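Local coordinates for protein myosin IE heavy chain (Dictyostelium discoideum, PDB 1LKX) that binds actin and hydrolyses ATP in an actin-activated manner, here as the motor domain of a single-headed myosin that may move membranes relative to actin, at residues Q167-G172 and T375-P380; I179-L184 and L360-V365; D61-N66 and L118-S123; R627-R632 and K674-I679. All blocks are in the same frame, centred on the assembly; numbering follows the deposited sequence.

Contact 1 of 4, residues Q167-G172 and T375-P380. Unlike the reference sequence in segment 375-380: Thr-375 (reference His), Thr-376 (reference Arg), Pro-380 (reference Thr).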
# COMPACT_ATOMS: atom_id res chain seq x y z
N GLN A 167 -7.62 -16.98 0.74
CA GLN A 167 -7.55 -18.28 1.40
C GLN A 167 -8.18 -19.38 0.56
O GLN A 167 -9.32 -19.25 0.11
CB GLN A 167 -8.27 -18.21 2.74
CG GLN A 167 -7.75 -17.11 3.63
CD GLN A 167 -8.67 -16.84 4.81
OE1 GLN A 167 -8.44 -15.92 5.59
NE2 GLN A 167 -9.71 -17.65 4.94
N PHE A 168 -7.44 -20.46 0.35
CA PHE A 168 -7.93 -21.59 -0.44
C PHE A 168 -7.76 -22.86 0.37
O PHE A 168 -7.03 -22.87 1.36
CB PHE A 168 -7.12 -21.77 -1.72
CG PHE A 168 -7.06 -20.55 -2.58
CD1 PHE A 168 -6.25 -19.48 -2.23
CD2 PHE A 168 -7.82 -20.47 -3.74
CE1 PHE A 168 -6.21 -18.34 -3.03
CE2 PHE A 168 -7.78 -19.34 -4.54
CZ PHE A 168 -6.97 -18.26 -4.18
N ASN A 169 -8.42 -23.92 -0.07
CA ASN A 169 -8.28 -25.23 0.57
C ASN A 169 -7.37 -26.05 -0.34
O ASN A 169 -7.08 -25.64 -1.47
CB ASN A 169 -9.64 -25.91 0.71
CG ASN A 169 -10.35 -26.06 -0.62
OD1 ASN A 169 -9.76 -25.89 -1.68
ND2 ASN A 169 -11.63 -26.39 -0.56
N ALA A 170 -6.91 -27.21 0.14
CA ALA A 170 -6.03 -28.06 -0.66
C ALA A 170 -6.50 -28.30 -2.09
O ALA A 170 -5.68 -28.46 -3.00
CB ALA A 170 -5.84 -29.38 0.04
N VAL A 171 -7.81 -28.34 -2.30
CA VAL A 171 -8.37 -28.57 -3.62
C VAL A 171 -8.22 -27.35 -4.51
O VAL A 171 -8.32 -27.45 -5.74
CB VAL A 171 -9.87 -28.99 -3.51
CG1 VAL A 171 -10.58 -28.83 -4.85
CG2 VAL A 171 -9.95 -30.43 -3.06
N GLY A 172 -7.99 -26.19 -3.91
CA GLY A 172 -7.81 -24.99 -4.71
C GLY A 172 -9.01 -24.07 -4.85
O GLY A 172 -9.04 -23.21 -5.73
N THR A 375 -12.25 -19.17 9.71
CA THR A 375 -11.55 -19.73 10.85
C THR A 375 -11.70 -21.25 10.88
O THR A 375 -10.83 -21.96 11.40
CB THR A 375 -12.09 -19.16 12.17
OG1 THR A 375 -11.83 -17.75 12.20
CG2 THR A 375 -11.42 -19.82 13.37
N THR A 376 -12.80 -21.74 10.33
CA THR A 376 -13.06 -23.17 10.27
C THR A 376 -11.87 -23.90 9.65
O THR A 376 -10.97 -24.36 10.36
CB THR A 376 -14.30 -23.47 9.40
OG1 THR A 376 -15.47 -22.98 10.06
CG2 THR A 376 -14.45 -24.96 9.15
N GLU A 377 -11.87 -23.97 8.32
CA GLU A 377 -10.83 -24.65 7.55
C GLU A 377 -9.44 -24.00 7.59
O GLU A 377 -9.30 -22.81 7.84
CB GLU A 377 -11.27 -24.78 6.09
CG GLU A 377 -12.41 -25.75 5.85
CD GLU A 377 -13.30 -25.34 4.68
OE1 GLU A 377 -14.08 -24.38 4.84
OE2 GLU A 377 -13.21 -25.97 3.60
N LYS A 378 -8.43 -24.81 7.33
CA LYS A 378 -7.05 -24.35 7.28
C LYS A 378 -6.58 -24.73 5.89
O LYS A 378 -6.89 -25.82 5.42
CB LYS A 378 -6.20 -25.06 8.34
CG LYS A 378 -4.70 -24.82 8.20
CD LYS A 378 -4.08 -25.63 7.04
CE LYS A 378 -2.81 -24.99 6.46
NZ LYS A 378 -1.69 -24.88 7.43
N GLY A 379 -5.85 -23.84 5.22
CA GLY A 379 -5.39 -24.15 3.88
C GLY A 379 -4.33 -23.22 3.38
O GLY A 379 -3.89 -22.35 4.13
N PRO A 380 -3.89 -23.36 2.12
CA PRO A 380 -2.85 -22.50 1.54
C PRO A 380 -3.40 -21.12 1.28
O PRO A 380 -4.60 -20.95 1.08
CB PRO A 380 -2.48 -23.22 0.25
CG PRO A 380 -3.78 -23.79 -0.17
CD PRO A 380 -4.35 -24.35 1.13
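Phe-168 holds CG anti to its carbonyl carbon (chi1 -55°). This turns the ring back beside the backbone N; CB and the ring edge stay near Pro-380 while the ring leads away. The proline ring lies by the backbone of Phe-168 and Asn-169. Pro-380 CG is 4.2 Å from Phe-168 CB, and Pro-380 CD is 3.8 Å from Asn-169 C. One clear hydrogen bond joins the two segments. Phe-168 N gives its hydrogen to Pro-380 O at 3.0 Å, with an angle of 163° at the hydrogen. The donor approaches nearly along the C=O axis, at 175°. Pro-380 O also lies in the plane of the Phe-168 ring, at its edge, 4.0 Å from CD1. Gly-379 comes close with its backbone, and its CA makes a CA-H...O contact of 3.3 Å with Phe-168 O. A CB at this position would run into that oxygen.

Asn-169 then opens a type I beta turn that ends at Gly-172. Gly-172 N bonds to Asn-169 O at 2.7 Å and, weakly, to Asn-169 OD1. OD1 also accepts from Ser-173 N, its main partner. Met-88 of helix 77-91 touches both Phe-168 and Pro-380. Glu-377 stays at the exposed margin, with OE2 4.5 Å from Asn-169 ND2. The contact joins the end of strand 161-168 to the lead-in of its antiparallel neighbour 381-386. The turn belongs to the hairpin between strands 161-168 and 174-182, in the central seven-stranded transducer sheet of the myosin motor.

Contact 2 of 4, residues I179-L184 and L360-V365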
# COMPACT_ATOMS: atom_id res chain seq x y z
N ILE A 179 -8.02 -9.40 5.43
CA ILE A 179 -7.38 -8.14 5.11
C ILE A 179 -6.56 -7.59 6.26
O ILE A 179 -6.95 -7.70 7.43
CB ILE A 179 -8.46 -7.12 4.73
CG1 ILE A 179 -9.00 -7.47 3.35
CG2 ILE A 179 -7.93 -5.71 4.82
CD1 ILE A 179 -10.23 -6.67 2.93
N THR A 180 -5.40 -7.02 5.93
CA THR A 180 -4.52 -6.42 6.92
C THR A 180 -4.26 -5.00 6.43
O THR A 180 -3.76 -4.79 5.33
CB THR A 180 -3.18 -7.17 7.03
OG1 THR A 180 -3.41 -8.48 7.55
CG2 THR A 180 -2.22 -6.45 7.94
N ASN A 181 -4.62 -4.01 7.25
CA ASN A 181 -4.41 -2.63 6.86
C ASN A 181 -3.29 -1.99 7.65
O ASN A 181 -3.04 -2.34 8.80
CB ASN A 181 -5.70 -1.83 7.06
CG ASN A 181 -6.13 -1.76 8.50
OD1 ASN A 181 -6.52 -2.77 9.09
ND2 ASN A 181 -6.06 -0.57 9.08
N TYR A 182 -2.63 -1.03 7.01
CA TYR A 182 -1.52 -0.33 7.62
C TYR A 182 -1.79 1.16 7.77
O TYR A 182 -2.43 1.77 6.93
CB TYR A 182 -0.28 -0.56 6.79
CG TYR A 182 0.19 -1.99 6.84
CD1 TYR A 182 1.13 -2.40 7.78
CD2 TYR A 182 -0.34 -2.94 5.98
CE1 TYR A 182 1.53 -3.73 7.86
CE2 TYR A 182 0.05 -4.27 6.05
CZ TYR A 182 0.99 -4.66 7.00
OH TYR A 182 1.40 -5.96 7.08
N LEU A 183 -1.28 1.73 8.86
CA LEU A 183 -1.43 3.14 9.20
C LEU A 183 -2.09 4.05 8.16
O LEU A 183 -1.49 4.40 7.16
CB LEU A 183 -0.06 3.73 9.54
CG LEU A 183 -0.05 4.79 10.64
CD1 LEU A 183 1.32 5.46 10.65
CD2 LEU A 183 -1.14 5.83 10.44
N LEU A 184 -3.32 4.45 8.44
CA LEU A 184 -4.07 5.34 7.57
C LEU A 184 -3.69 6.80 7.81
O LEU A 184 -3.44 7.23 8.93
CB LEU A 184 -5.57 5.16 7.82
CG LEU A 184 -6.51 6.26 7.31
CD1 LEU A 184 -7.04 5.92 5.95
CD2 LEU A 184 -7.66 6.44 8.27
N LEU A 360 -13.05 4.28 13.20
CA LEU A 360 -14.13 3.83 12.35
C LEU A 360 -13.55 2.99 11.22
O LEU A 360 -14.07 1.92 10.92
CB LEU A 360 -14.91 5.02 11.78
CG LEU A 360 -16.01 4.73 10.74
CD1 LEU A 360 -16.97 3.66 11.24
CD2 LEU A 360 -16.77 6.00 10.42
N PHE A 361 -12.46 3.45 10.62
CA PHE A 361 -11.84 2.69 9.54
C PHE A 361 -11.31 1.34 10.01
O PHE A 361 -11.62 0.31 9.40
CB PHE A 361 -10.69 3.49 8.90
CG PHE A 361 -10.07 2.80 7.71
CD1 PHE A 361 -8.92 2.02 7.86
CD2 PHE A 361 -10.65 2.89 6.44
CE1 PHE A 361 -8.35 1.34 6.77
CE2 PHE A 361 -10.09 2.21 5.35
CZ PHE A 361 -8.94 1.43 5.52
N ASN A 362 -10.53 1.34 11.08
CA ASN A 362 -9.98 0.10 11.63
C ASN A 362 -11.11 -0.86 11.99
O ASN A 362 -10.96 -2.08 11.91
CB ASN A 362 -9.13 0.39 12.85
CG ASN A 362 -7.69 0.72 12.49
OD1 ASN A 362 -7.04 1.51 13.17
ND2 ASN A 362 -7.19 0.12 11.42
N TRP A 363 -12.24 -0.30 12.39
CA TRP A 363 -13.40 -1.09 12.75
C TRP A 363 -13.98 -1.71 11.48
O TRP A 363 -14.22 -2.92 11.41
CB TRP A 363 -14.46 -0.20 13.38
CG TRP A 363 -15.73 -0.92 13.60
CD1 TRP A 363 -16.04 -1.75 14.63
CD2 TRP A 363 -16.88 -0.90 12.74
NE1 TRP A 363 -17.31 -2.25 14.49
CE2 TRP A 363 -17.85 -1.74 13.33
CE3 TRP A 363 -17.18 -0.26 11.54
CZ2 TRP A 363 -19.12 -1.95 12.76
CZ3 TRP A 363 -18.44 -0.46 10.97
CH2 TRP A 363 -19.39 -1.31 11.59
N LEU A 364 -14.19 -0.87 10.48
CA LEU A 364 -14.73 -1.30 9.22
C LEU A 364 -13.95 -2.50 8.67
O LEU A 364 -14.57 -3.45 8.20
CB LEU A 364 -14.67 -0.16 8.22
CG LEU A 364 -15.74 -0.10 7.13
CD1 LEU A 364 -15.30 0.89 6.05
CD2 LEU A 364 -15.95 -1.47 6.52
N VAL A 365 -12.62 -2.49 8.72
CA VAL A 365 -11.89 -3.63 8.20
C VAL A 365 -12.15 -4.89 9.01
O VAL A 365 -12.49 -5.93 8.46
CB VAL A 365 -10.35 -3.40 8.13
CG1 VAL A 365 -10.04 -2.21 7.28
CG2 VAL A 365 -9.80 -3.22 9.49
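Strand 179-182 and helix 360-365 run nearly antiparallel, at 164°, with their axes 9.5 Å apart at closest approach. Asn-181 fills the middle of the gap. Its CG takes the crowded position between backbone N and carbonyl carbon (chi1 63°), and the carboxamide reaches out to the helix. Asn-181 ND2 meets the Phe-361 ring at its edge, in plane, 3.8 Å from CE1. The two groups approach tip to tip, their planes 71° apart. Asn-181 OD1 is turned to Val-365, 3.3 Å from CG2. Asn-362 crosses the Asn-181 side chain at about a right angle, on the more exposed margin.

Phe-361 has CG anti to its backbone N, which carries the ring toward the strand. Further on, Leu-184 brings CD2 to 4.3 Å from Phe-361 CB. Phe-160 adds to this cluster, with its ring edge-to-face to Phe-361. The strand is outermost in the central sheet, and Ile-179 N bonds to Asn-369 OD1 of the same long helix. The Leu-184 side chain is about 11 Å from the bound vanadate. No clear hydrogen bond crosses. The joining centres on the Asn-181 carboxamide, set between apolar Phe-361 and Val-365 and the amide of Asn-362, with Leu-184 on Phe-361 as the one apolar pair.

Contact 3 of 4, residues D61-N66 and L118-S123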
# COMPACT_ATOMS: atom_id res chain seq x y z
N ASP A 61 -10.21 -13.36 -21.56
CA ASP A 61 -8.78 -13.21 -21.43
C ASP A 61 -8.35 -14.05 -20.23
O ASP A 61 -7.30 -14.68 -20.24
CB ASP A 61 -8.41 -11.74 -21.19
CG ASP A 61 -8.92 -10.81 -22.28
OD1 ASP A 61 -8.59 -11.02 -23.47
OD2 ASP A 61 -9.66 -9.86 -21.94
N ILE A 62 -9.20 -14.06 -19.20
CA ILE A 62 -8.90 -14.84 -18.01
C ILE A 62 -8.80 -16.28 -18.42
O ILE A 62 -7.87 -16.98 -18.02
CB ILE A 62 -10.00 -14.70 -16.97
CG1 ILE A 62 -9.92 -13.31 -16.35
CG2 ILE A 62 -9.85 -15.76 -15.92
CD1 ILE A 62 -10.85 -13.10 -15.18
N LYS A 63 -9.74 -16.72 -19.24
CA LYS A 63 -9.76 -18.09 -19.72
C LYS A 63 -8.55 -18.35 -20.62
O LYS A 63 -8.00 -19.45 -20.63
CB LYS A 63 -11.04 -18.35 -20.51
CG LYS A 63 -12.33 -18.09 -19.74
CD LYS A 63 -13.56 -18.25 -20.62
CE LYS A 63 -14.82 -17.72 -19.95
NZ LYS A 63 -15.99 -17.59 -20.89
N ALA A 64 -8.13 -17.34 -21.37
CA ALA A 64 -7.01 -17.49 -22.28
C ALA A 64 -5.68 -17.75 -21.60
O ALA A 64 -4.90 -18.58 -22.06
CB ALA A 64 -6.90 -16.27 -23.16
N TYR A 65 -5.41 -17.05 -20.50
CA TYR A 65 -4.15 -17.23 -19.79
C TYR A 65 -4.19 -18.33 -18.76
O TYR A 65 -3.15 -18.76 -18.26
CB TYR A 65 -3.74 -15.94 -19.11
CG TYR A 65 -3.35 -14.85 -20.07
CD1 TYR A 65 -4.32 -14.03 -20.63
CD2 TYR A 65 -2.03 -14.66 -20.43
CE1 TYR A 65 -3.97 -13.04 -21.53
CE2 TYR A 65 -1.67 -13.68 -21.33
CZ TYR A 65 -2.65 -12.87 -21.88
OH TYR A 65 -2.29 -11.91 -22.80
N ASN A 66 -5.40 -18.77 -18.43
CA ASN A 66 -5.56 -19.82 -17.44
C ASN A 66 -4.90 -21.11 -17.92
O ASN A 66 -5.15 -21.57 -19.03
CB ASN A 66 -7.03 -20.08 -17.17
CG ASN A 66 -7.25 -21.01 -16.00
OD1 ASN A 66 -8.38 -21.37 -15.69
ND2 ASN A 66 -6.16 -21.39 -15.33
N LEU A 118 -7.72 -14.71 -9.94
CA LEU A 118 -7.74 -15.75 -8.93
C LEU A 118 -9.18 -16.08 -8.56
O LEU A 118 -9.63 -17.22 -8.67
CB LEU A 118 -6.98 -15.30 -7.68
CG LEU A 118 -5.48 -15.04 -7.78
CD1 LEU A 118 -4.88 -14.87 -6.41
CD2 LEU A 118 -4.82 -16.21 -8.48
N THR A 119 -9.91 -15.07 -8.13
CA THR A 119 -11.31 -15.22 -7.75
C THR A 119 -12.16 -15.43 -9.00
O THR A 119 -12.98 -14.59 -9.34
CB THR A 119 -11.79 -13.97 -6.99
OG1 THR A 119 -13.08 -14.23 -6.45
CG2 THR A 119 -11.87 -12.77 -7.91
N PHE A 120 -11.93 -16.54 -9.68
CA PHE A 120 -12.65 -16.88 -10.90
C PHE A 120 -12.17 -18.22 -11.41
O PHE A 120 -12.95 -19.17 -11.53
CB PHE A 120 -12.43 -15.83 -11.99
CG PHE A 120 -13.17 -16.11 -13.27
CD1 PHE A 120 -14.43 -15.56 -13.50
CD2 PHE A 120 -12.63 -16.95 -14.24
CE1 PHE A 120 -15.13 -15.83 -14.68
CE2 PHE A 120 -13.32 -17.23 -15.42
CZ PHE A 120 -14.58 -16.67 -15.63
N VAL A 121 -10.89 -18.33 -11.73
CA VAL A 121 -10.39 -19.62 -12.17
C VAL A 121 -10.49 -20.48 -10.92
O VAL A 121 -10.63 -21.70 -11.00
CB VAL A 121 -8.92 -19.55 -12.63
CG1 VAL A 121 -8.73 -18.37 -13.56
CG2 VAL A 121 -7.97 -19.47 -11.44
N SER A 122 -10.43 -19.81 -9.77
CA SER A 122 -10.50 -20.46 -8.46
C SER A 122 -11.87 -21.08 -8.19
O SER A 122 -11.96 -22.18 -7.66
CB SER A 122 -10.20 -19.45 -7.37
OG SER A 122 -10.10 -20.12 -6.13
N SER A 123 -12.92 -20.36 -8.54
CA SER A 123 -14.27 -20.89 -8.37
C SER A 123 -14.52 -21.76 -9.60
O SER A 123 -13.61 -22.42 -10.10
CB SER A 123 -15.27 -19.74 -8.35
OG SER A 123 -14.67 -18.58 -7.79
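Ile-62 forms the tightly packed part of this contact. Its CG2, anti to the backbone N, points into the angle between Phe-120 and Val-121, in the last part of 107-121. There Ile-62 CG2 meets Phe-120 CD2 at 3.5 Å and Val-121 CG1 at 3.7 Å. The CD1 of Ile-62 lies 4.2 Å above one face of the Phe-120 ring, offset toward the rim. Phe-120 has CG anti to its own backbone N (chi1 -179°), so the ring extends out toward helix 59-65. Tyr-78 and Tyr-85 of helix 77-91 touch Ile-62 and Val-121 respectively.

The other side is looser. Phe-120 is largely exposed, and Lys-63 passes the edge of its ring with CE 4.5 Å from CZ. The lysine NZ makes a long, weak ion pair with Glu-59 on its own helix. Asn-66, just past the helix end, crosses Val-121 obliquely, with its OD1 3.6 Å from Val-121 CB. It also touches Asn-82. An alanine here would remove the carboxamide and would probably leave Val-121 less covered and weaken the touch with Asn-82. Helix 107-121 is the one that follows the P-loop, and the Ile-62 side chain is about 14 Å from the bound ADP. No hydrogen bond crosses, so the two segments are joined by van der Waals packing, mainly apolar, with the Asn-66 carboxamide added; it is close around Ile-62 and open to solvent at Phe-120 and Lys-63.

Contact 4 of 4, residues R627-R632 and K674-I679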
# COMPACT_ATOMS: atom_id res chain seq x y z
N ARG A 627 17.22 -23.10 -11.02
CA ARG A 627 18.28 -23.76 -10.26
C ARG A 627 17.67 -24.83 -9.39
O ARG A 627 17.66 -24.72 -8.16
CB ARG A 627 19.05 -22.75 -9.38
CG ARG A 627 18.21 -22.04 -8.32
CD ARG A 627 17.17 -21.13 -8.94
NE ARG A 627 17.74 -20.28 -9.99
CZ ARG A 627 18.70 -19.39 -9.79
NH1 ARG A 627 19.21 -19.23 -8.57
NH2 ARG A 627 19.17 -18.67 -10.80
N ILE A 628 17.14 -25.87 -10.03
CA ILE A 628 16.50 -26.97 -9.32
C ILE A 628 17.50 -27.73 -8.46
O ILE A 628 18.54 -28.19 -8.94
CB ILE A 628 15.81 -27.95 -10.30
CG1 ILE A 628 14.94 -27.16 -11.30
CG2 ILE A 628 14.94 -28.95 -9.52
CD1 ILE A 628 14.25 -28.01 -12.37
N GLU A 629 17.18 -27.84 -7.18
CA GLU A 629 18.01 -28.54 -6.20
C GLU A 629 18.32 -29.93 -6.74
O GLU A 629 17.66 -30.40 -7.66
CB GLU A 629 17.23 -28.63 -4.88
CG GLU A 629 16.54 -27.32 -4.49
CD GLU A 629 15.29 -27.54 -3.65
OE1 GLU A 629 14.41 -28.30 -4.11
OE2 GLU A 629 15.18 -26.97 -2.54
N TYR A 630 19.33 -30.59 -6.16
CA TYR A 630 19.72 -31.92 -6.62
C TYR A 630 18.74 -33.05 -6.33
O TYR A 630 18.09 -33.57 -7.24
CB TYR A 630 21.09 -32.29 -6.03
CG TYR A 630 22.25 -31.93 -6.94
CD1 TYR A 630 23.51 -31.70 -6.40
CD2 TYR A 630 22.08 -31.82 -8.32
CE1 TYR A 630 24.58 -31.35 -7.22
CE2 TYR A 630 23.15 -31.48 -9.14
CZ TYR A 630 24.39 -31.25 -8.58
OH TYR A 630 25.46 -30.88 -9.37
N THR A 631 18.65 -33.44 -5.06
CA THR A 631 17.77 -34.53 -4.64
C THR A 631 16.34 -34.38 -5.17
O THR A 631 15.56 -35.34 -5.16
CB THR A 631 17.72 -34.64 -3.10
OG1 THR A 631 19.05 -34.54 -2.57
CG2 THR A 631 17.10 -35.98 -2.69
N ARG A 632 16.00 -33.18 -5.63
CA ARG A 632 14.68 -32.90 -6.17
C ARG A 632 14.59 -33.33 -7.63
O ARG A 632 13.51 -33.60 -8.15
CB ARG A 632 14.38 -31.40 -6.06
CG ARG A 632 12.93 -31.03 -6.30
CD ARG A 632 12.70 -29.55 -6.09
NE ARG A 632 11.29 -29.22 -5.90
CZ ARG A 632 10.84 -28.01 -5.57
NH1 ARG A 632 11.69 -27.00 -5.41
NH2 ARG A 632 9.53 -27.81 -5.40
N LYS A 674 27.08 -27.55 -6.36
CA LYS A 674 27.41 -28.39 -5.21
C LYS A 674 26.19 -29.15 -4.67
O LYS A 674 26.33 -30.22 -4.07
CB LYS A 674 28.03 -27.53 -4.10
CG LYS A 674 29.33 -26.86 -4.50
CD LYS A 674 30.07 -26.23 -3.32
CE LYS A 674 29.42 -24.95 -2.85
NZ LYS A 674 30.28 -24.22 -1.88
N THR A 675 25.00 -28.61 -4.90
CA THR A 675 23.78 -29.24 -4.42
C THR A 675 22.56 -28.98 -5.31
O THR A 675 21.49 -29.57 -5.11
CB THR A 675 23.45 -28.81 -2.97
OG1 THR A 675 23.75 -27.42 -2.80
CG2 THR A 675 24.24 -29.65 -1.98
N LYS A 676 22.73 -28.10 -6.30
CA LYS A 676 21.65 -27.77 -7.22
C LYS A 676 22.15 -27.82 -8.67
O LYS A 676 23.35 -27.73 -8.92
CB LYS A 676 21.12 -26.36 -6.94
CG LYS A 676 20.34 -26.19 -5.64
CD LYS A 676 20.06 -24.70 -5.39
CE LYS A 676 19.12 -24.47 -4.21
NZ LYS A 676 17.69 -24.74 -4.53
N VAL A 677 21.22 -27.98 -9.61
CA VAL A 677 21.53 -28.02 -11.03
C VAL A 677 21.06 -26.69 -11.60
O VAL A 677 20.14 -26.08 -11.06
CB VAL A 677 20.77 -29.14 -11.77
CG1 VAL A 677 21.06 -29.09 -13.25
CG2 VAL A 677 21.16 -30.48 -11.21
N PHE A 678 21.68 -26.23 -12.68
CA PHE A 678 21.27 -24.97 -13.29
C PHE A 678 21.02 -25.14 -14.78
O PHE A 678 21.82 -25.76 -15.48
CB PHE A 678 22.34 -23.91 -13.03
CG PHE A 678 22.52 -23.58 -11.57
CD1 PHE A 678 22.96 -24.55 -10.67
CD2 PHE A 678 22.21 -22.31 -11.09
CE1 PHE A 678 23.10 -24.24 -9.31
CE2 PHE A 678 22.35 -22.00 -9.73
CZ PHE A 678 22.79 -22.97 -8.84
N ILE A 679 19.92 -24.58 -15.26
CA ILE A 679 19.54 -24.66 -16.67
C ILE A 679 19.27 -23.27 -17.25
O ILE A 679 18.16 -22.75 -17.14
CB ILE A 679 18.27 -25.53 -16.86
CG1 ILE A 679 18.50 -26.94 -16.29
CG2 ILE A 679 17.92 -25.61 -18.33
CD1 ILE A 679 18.51 -27.03 -14.79
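This contact lies in the converter region of the myosin motor, where a single beta bridge pairs Glu-629 with Lys-676. Two backbone hydrogen bonds flank it. Val-677 N gives to Ile-628 O at 2.8 Å, almost straight at 175° though from above the carbonyl plane, and Tyr-630 N gives to Thr-675 O in the carbonyl plane.

Tyr-630 can be followed outward. CB and CG lie against Thr-675 O. CD1 and CE1 then pass along the Thr-675 backbone, Tyr-630 CE1 being 3.6 Å from Thr-675 CA. Lys-676 N sits 3.7 Å above one face of the Tyr-630 ring, toward the rim. On the other branch, CD2 and CE2 turn the ring edge to Val-677 CG2. Tyr-630 CZ is 3.7 Å from Lys-676 O. At the tip, OH is hydrogen-bonded to Gly-673 O and Lys-653 NZ. An alanine here would strip the ring from the Thr-675 and Lys-676 backbone and would probably lose the hydroxyl's bonds to Gly-673 O and Lys-653 NZ.

Glu-629 and Lys-676 run side by side, and Glu-629 OE2 and Lys-676 NZ form a long, weak salt bridge of 3.9 Å, the position of NZ being less certain. Arg-632 joins this network weakly through Glu-629 OE1. Arg-627 bends away to a salt bridge with Glu-425 on helix 398-430, the relay helix. Arg-627 CB stays behind in a CH-pi contact, 3.7 Å from the centroid of the Phe-678 ring and 25° off the ring normal.

In the fold
From the N terminus, contact 3 closes first and ties helix 59-65 to the helix that follows the P-loop. Contact 1 then opens a long loop at strand 161-168 and closes it just before strand 381-386. Contact 2 lies within that loop, joining strand 174-182 to helix 342-372. Contact 4 comes last and closes a short loop in the converter region. No two loops cross. Contacts 1 and 3 touch, through Ser-122 against Phe-168 and Gly-172. Contacts 1 and 2 share the central sheet through neighbouring strands, with centres about 24 Å apart. Contact 4 stands apart, its centre about 43 Å from that of contact 2.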